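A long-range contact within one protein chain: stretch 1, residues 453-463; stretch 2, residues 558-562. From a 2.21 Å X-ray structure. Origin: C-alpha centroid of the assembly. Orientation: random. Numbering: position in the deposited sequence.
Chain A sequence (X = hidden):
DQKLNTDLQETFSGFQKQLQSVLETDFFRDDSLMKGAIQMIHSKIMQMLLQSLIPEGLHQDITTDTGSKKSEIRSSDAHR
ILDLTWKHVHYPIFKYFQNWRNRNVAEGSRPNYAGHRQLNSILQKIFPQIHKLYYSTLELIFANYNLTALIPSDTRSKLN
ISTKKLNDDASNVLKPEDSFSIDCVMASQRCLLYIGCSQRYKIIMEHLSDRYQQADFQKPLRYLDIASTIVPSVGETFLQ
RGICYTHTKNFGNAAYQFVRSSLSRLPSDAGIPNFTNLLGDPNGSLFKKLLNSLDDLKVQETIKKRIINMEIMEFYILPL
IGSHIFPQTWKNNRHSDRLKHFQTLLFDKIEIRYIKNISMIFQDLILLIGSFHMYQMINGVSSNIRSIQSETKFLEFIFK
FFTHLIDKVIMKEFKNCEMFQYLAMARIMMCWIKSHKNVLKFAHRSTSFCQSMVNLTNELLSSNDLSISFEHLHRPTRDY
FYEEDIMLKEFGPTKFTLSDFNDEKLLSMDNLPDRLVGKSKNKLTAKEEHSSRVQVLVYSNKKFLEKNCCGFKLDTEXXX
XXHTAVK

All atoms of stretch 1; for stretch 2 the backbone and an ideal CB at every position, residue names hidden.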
# COMPACT_ATOMS: atom_id res chain seq x y z
N MET A 453 -17.40 5.73 19.75
CA MET A 453 -17.60 4.30 19.58
C MET A 453 -18.86 3.82 20.28
O MET A 453 -19.52 2.90 19.82
CB MET A 453 -16.39 3.52 20.10
CG MET A 453 -15.17 3.62 19.17
SD MET A 453 -15.61 3.52 17.42
CE MET A 453 -15.73 1.76 17.17
N VAL A 454 -19.18 4.45 21.41
CA VAL A 454 -20.43 4.19 22.12
C VAL A 454 -21.65 4.51 21.25
O VAL A 454 -22.59 3.71 21.15
CB VAL A 454 -20.49 5.00 23.44
CG1 VAL A 454 -21.93 5.13 23.93
CG2 VAL A 454 -19.58 4.36 24.49
N ASN A 455 -21.62 5.68 20.61
CA ASN A 455 -22.71 6.10 19.71
C ASN A 455 -22.86 5.15 18.54
O ASN A 455 -23.97 4.77 18.18
CB ASN A 455 -22.47 7.52 19.18
CG ASN A 455 -22.56 8.57 20.26
OD1 ASN A 455 -23.14 8.33 21.32
ND2 ASN A 455 -22.00 9.74 20.00
N LEU A 456 -21.73 4.77 17.94
CA LEU A 456 -21.74 3.86 16.80
C LEU A 456 -22.22 2.48 17.23
O LEU A 456 -23.08 1.89 16.58
CB LEU A 456 -20.34 3.76 16.17
CG LEU A 456 -20.31 2.91 14.91
CD1 LEU A 456 -21.27 3.51 13.87
CD2 LEU A 456 -18.91 2.78 14.34
N THR A 457 -21.67 1.98 18.33
CA THR A 457 -22.03 0.66 18.82
C THR A 457 -23.53 0.62 19.15
O THR A 457 -24.21 -0.34 18.80
CB THR A 457 -21.19 0.26 20.05
OG1 THR A 457 -19.80 0.46 19.75
CG2 THR A 457 -21.41 -1.21 20.41
N ASN A 458 -24.04 1.68 19.78
CA ASN A 458 -25.47 1.74 20.11
C ASN A 458 -26.36 1.73 18.86
O ASN A 458 -27.43 1.12 18.87
CB ASN A 458 -25.80 2.99 20.96
CG ASN A 458 -25.40 2.82 22.43
OD1 ASN A 458 -25.15 1.71 22.89
ND2 ASN A 458 -25.34 3.92 23.17
N GLU A 459 -25.93 2.40 17.79
CA GLU A 459 -26.68 2.36 16.53
C GLU A 459 -26.63 0.96 15.94
O GLU A 459 -27.62 0.46 15.40
CB GLU A 459 -26.14 3.37 15.52
CG GLU A 459 -26.28 4.83 15.93
CD GLU A 459 -27.72 5.26 16.10
OE1 GLU A 459 -28.00 6.07 17.00
OE2 GLU A 459 -28.58 4.77 15.33
N LEU A 460 -25.48 0.32 16.04
CA LEU A 460 -25.33 -1.03 15.51
C LEU A 460 -26.22 -2.01 16.28
O LEU A 460 -26.92 -2.82 15.67
CB LEU A 460 -23.86 -1.46 15.55
CG LEU A 460 -22.99 -0.60 14.62
CD1 LEU A 460 -21.55 -1.05 14.62
CD2 LEU A 460 -23.56 -0.61 13.22
N LEU A 461 -26.21 -1.91 17.60
CA LEU A 461 -27.05 -2.76 18.43
C LEU A 461 -28.54 -2.59 18.11
O LEU A 461 -29.33 -3.53 18.25
CB LEU A 461 -26.80 -2.48 19.92
CG LEU A 461 -25.44 -2.95 20.45
CD1 LEU A 461 -25.06 -2.20 21.72
CD2 LEU A 461 -25.47 -4.45 20.70
N SER A 462 -28.93 -1.40 17.67
CA SER A 462 -30.33 -1.14 17.33
C SER A 462 -30.69 -1.68 15.94
O SER A 462 -31.87 -1.76 15.59
CB SER A 462 -30.63 0.35 17.40
OG SER A 462 -30.30 0.88 18.67
N SER A 463 -29.68 -2.03 15.15
CA SER A 463 -29.90 -2.56 13.81
C SER A 463 -30.34 -4.02 13.87
O SER A 463 -31.37 -4.39 13.30
CB SER A 463 -28.64 -2.42 12.96
OG SER A 463 -28.28 -1.06 12.80
N UNK A 558 -31.55 -1.40 29.38
CA UNK A 558 -31.62 -0.83 28.04
C UNK A 558 -30.89 -1.68 27.02
O UNK A 558 -31.22 -1.67 25.83
CB UNK A 558 -31.04 0.59 28.04
N UNK A 559 -29.88 -2.41 27.48
CA UNK A 559 -28.94 -3.14 26.63
C UNK A 559 -28.20 -2.19 25.69
O UNK A 559 -27.91 -2.52 24.54
CB UNK A 559 -29.67 -4.21 25.82
N UNK A 560 -27.87 -1.01 26.20
CA UNK A 560 -27.10 -0.03 25.45
C UNK A 560 -26.02 0.58 26.34
O UNK A 560 -26.12 0.53 27.57
CB UNK A 560 -28.02 1.06 24.89
N UNK A 561 -24.99 1.16 25.72
CA UNK A 561 -23.92 1.82 26.45
C UNK A 561 -24.34 3.23 26.87
O UNK A 561 -24.87 4.00 26.07
CB UNK A 561 -22.65 1.87 25.60
N UNK A 562 -24.11 3.53 28.15
CA UNK A 562 -24.40 4.84 28.72
C UNK A 562 -23.15 5.35 29.44
O UNK A 562 -22.23 4.57 29.73
CB UNK A 562 -25.59 4.77 29.67

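Strand 560-562 runs nearly antiparallel to the helix of stretch 1, with an angle of 158° between their N-to-C directions and a closest axial approach of 7.9 Å. At position 558 the ideal CB has no atom of stretch 1 within 5.5 Å, so stretch 1 sets no demand and almost any residue would suit. The deposited residue is Lys558, which makes no contact with the helix.

Position 559 has phi/psi of 61/37, the left-handed region, where glycine, asparagine and aspartate are the commonest occupants. Its CB also finds nothing of stretch 1 within 5.5 Å, which leaves room for a long polar chain. Lys559 is deposited; its side chain leads away, while its backbone O lies 4.0 Å from Leu461 CD1.

At 560 the backbone turns extended (-136/160). CA-to-CB points sideways, and the ideal CB lies 3.6 Å from Asn458 OD1 and 5.4 Å from Leu461 CD1. Farther along the helix are the carbonyl O of Leu461 and the hydroxyl of Ser462, both able to accept hydrogen bonds. A long donor such as arginine, lysine or glutamine could exploit them; a shorter polar residue would also fit. Arg560 is deposited, and its chain (m, m, t, then chi4 of -92°) brings the guanidinium alongside Leu461 and Ser462. NE and NH2 make weak hydrogen bonds to Ser462 OG, at 3.3 and 3.4 Å, with angles near 140°. One face of the guanidinium is covered by Leu461 O and Ser462 N, while NH1 bonds back to Lys559 O at 2.9 Å.

Position 561 points toward the helix. Its backbone is held at both polar groups by one side chain: N donates to Asn458 OD1 and O accepts from Asn458 ND2, each at 2.9 Å, with angles of 160° and 169°. This pairing asks only for a free backbone N-H at 561, so any residue but proline could make it. The ideal CB is 3.7 Å from Val454 CG1, and the methyls of Thr457 and Leu461 lie farther along, so the surface favors an apolar or aromatic residue: leucine, isoleucine, methionine, phenylalanine or tyrosine. Tyr561 is deposited, with chi1 of -74° (m). Its CB packs 3.8 Å from Val454 CG1; Leu461 CD1 approaches the ring edge, 4.4 Å from CD2, and Thr457 CG2 lies 4.1 Å from CE2.

At 562 the chain stays extended (-128/165), but CA-to-CB points away and finds nothing of stretch 1 within 5.5 Å. A beta-branched residue would suit the backbone. Val562 is deposited, without a contact to the helix.

Stretch 2 (558-562) KKRYV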
# COMPACT_ATOMS: atom_id res chain seq x y z
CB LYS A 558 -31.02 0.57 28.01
CG LYS A 558 -31.90 1.66 28.57
CD LYS A 558 -31.24 3.01 28.33
CE LYS A 558 -32.24 4.15 28.42
NZ LYS A 558 -31.57 5.48 28.28
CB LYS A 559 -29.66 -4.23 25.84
CG LYS A 559 -30.32 -5.27 26.74
CD LYS A 559 -31.24 -6.17 25.95
CE LYS A 559 -31.94 -7.16 26.85
NZ LYS A 559 -32.99 -7.93 26.10
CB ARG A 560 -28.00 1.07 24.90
CG ARG A 560 -29.11 0.60 23.96
CD ARG A 560 -28.57 0.04 22.65
NE ARG A 560 -29.63 -0.28 21.70
CZ ARG A 560 -30.21 -1.47 21.58
NH1 ARG A 560 -29.82 -2.47 22.37
NH2 ARG A 560 -31.17 -1.67 20.69
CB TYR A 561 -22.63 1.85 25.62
CG TYR A 561 -21.96 0.49 25.56
CD1 TYR A 561 -21.10 0.07 26.57
CD2 TYR A 561 -22.25 -0.40 24.54
CE1 TYR A 561 -20.52 -1.18 26.54
CE2 TYR A 561 -21.68 -1.66 24.51
CZ TYR A 561 -20.82 -2.04 25.51
OH TYR A 561 -20.25 -3.29 25.48
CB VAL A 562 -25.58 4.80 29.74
CG1 VAL A 562 -26.90 4.39 29.07
CG2 VAL A 562 -25.25 3.87 30.89
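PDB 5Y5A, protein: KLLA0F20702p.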